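Local coordinates for Obg-like ATPase 1 (Schizosaccharomyces pombe, PDB 1NI3), which hydrolyses ATP, and GTP less efficiently, with magnesium as cofactor, and negatively regulates the G2/M transition of the cell cycle, at residues I282-C285 against K286-T290. Sequence-based numbering, arbitrary orientation.
Sequences IEEC and KKLNT
The backbone N of T290 turns back on the helix it has just left and bonds to O of C285 at 2.7 Å, five residues earlier, bridging the last turn. The reversal happens at N289, which takes a positive phi (55°) that turns the chain so that T290 N can reach C285 O; N289 N itself bonds to K286 O. Those two bonds around a residue of positive phi make a Schellman motif, closing helix 278-287 at its C-terminal end. Before it the regular i to i+4 bonds run on: K286 N to I282 O, K287 N to E283 O and L288 N to E284 O, the middle one nearly straight at 170°.

On the exposed flank K287 reaches back between two glutamates. Its NZ makes a weak salt bridge with E283 OE1 at 3.5 Å, and a longer one with E284 OE1 at 3.8 Å. K287 runs past E283 O, its CG 3.3 Å from that oxygen, then kinks at its third torsion and crosses E284 at roughly a right angle. E284 folds at chi2 (69°), which brings its carboxylate alongside L288, OE2 lying 3.3 Å from CD1. That same oxygen is salt-bridged to R272 of helix 267-273, tying the two helices together. With an alanine in place of E284, R272 would probably lose this carboxylate partner, K287 would keep only E283 of the two acids, and one side of L288 would be uncovered. The buried C285 touches L273 of helix 267-273, and F269 and L239 pack against T290.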
# COMPACT_ATOMS: atom_id res chain seq x y z
N ILE A 282 24.43 0.71 8.59
CA ILE A 282 25.05 0.77 7.27
C ILE A 282 26.35 -0.02 7.25
O ILE A 282 26.55 -0.86 6.38
CB ILE A 282 25.35 2.21 6.83
CG1 ILE A 282 24.09 3.07 6.92
CG2 ILE A 282 25.86 2.22 5.39
CD1 ILE A 282 24.31 4.52 6.54
N GLU A 283 27.23 0.26 8.21
CA GLU A 283 28.52 -0.43 8.29
C GLU A 283 28.32 -1.95 8.27
O GLU A 283 29.00 -2.67 7.53
CB GLU A 283 29.25 -0.03 9.57
CG GLU A 283 30.59 -0.75 9.78
CD GLU A 283 31.01 -0.80 11.24
OE1 GLU A 283 32.11 -1.32 11.53
OE2 GLU A 283 30.24 -0.32 12.11
N GLU A 284 27.39 -2.42 9.10
CA GLU A 284 27.05 -3.83 9.25
C GLU A 284 26.49 -4.36 7.93
O GLU A 284 26.83 -5.47 7.49
CB GLU A 284 26.00 -3.99 10.36
CG GLU A 284 25.39 -5.39 10.54
CD GLU A 284 26.37 -6.41 11.08
OE1 GLU A 284 27.51 -6.01 11.42
OE2 GLU A 284 26.00 -7.60 11.18
N CYS A 285 25.63 -3.56 7.31
CA CYS A 285 25.03 -3.92 6.05
C CYS A 285 26.10 -4.02 4.97
O CYS A 285 26.00 -4.87 4.07
CB CYS A 285 23.98 -2.89 5.66
SG CYS A 285 22.29 -3.35 6.10
N LYS A 286 27.12 -3.17 5.05
CA LYS A 286 28.20 -3.20 4.06
C LYS A 286 29.07 -4.43 4.26
O LYS A 286 29.34 -5.16 3.31
CB LYS A 286 29.05 -1.93 4.11
CG LYS A 286 29.88 -1.70 2.83
CD LYS A 286 30.46 -0.28 2.73
CE LYS A 286 29.38 0.79 2.63
NZ LYS A 286 29.93 2.18 2.65
N LYS A 287 29.50 -4.67 5.49
CA LYS A 287 30.34 -5.81 5.80
C LYS A 287 29.68 -7.11 5.36
O LYS A 287 30.35 -8.01 4.87
CB LYS A 287 30.64 -5.86 7.31
CG LYS A 287 31.55 -4.71 7.79
CD LYS A 287 31.93 -4.81 9.28
CE LYS A 287 30.73 -4.58 10.21
NZ LYS A 287 31.07 -4.62 11.67
N LEU A 288 28.36 -7.21 5.53
CA LEU A 288 27.62 -8.40 5.13
C LEU A 288 27.21 -8.31 3.67
O LEU A 288 26.66 -9.25 3.10
CB LEU A 288 26.38 -8.57 6.00
CG LEU A 288 26.70 -9.14 7.38
CD1 LEU A 288 25.47 -9.12 8.26
CD2 LEU A 288 27.22 -10.56 7.19
N ASN A 289 27.48 -7.15 3.09
CA ASN A 289 27.15 -6.89 1.71
C ASN A 289 25.68 -7.13 1.44
O ASN A 289 25.30 -8.07 0.73
CB ASN A 289 27.98 -7.76 0.78
CG ASN A 289 27.68 -7.49 -0.68
OD1 ASN A 289 27.81 -6.35 -1.14
ND2 ASN A 289 27.27 -8.52 -1.41
N THR A 290 24.85 -6.26 2.01
CA THR A 290 23.41 -6.36 1.83
C THR A 290 22.76 -5.07 2.33
O THR A 290 23.44 -4.16 2.80
CB THR A 290 22.86 -7.59 2.58
OG1 THR A 290 21.57 -7.92 2.07
CG2 THR A 290 22.77 -7.31 4.08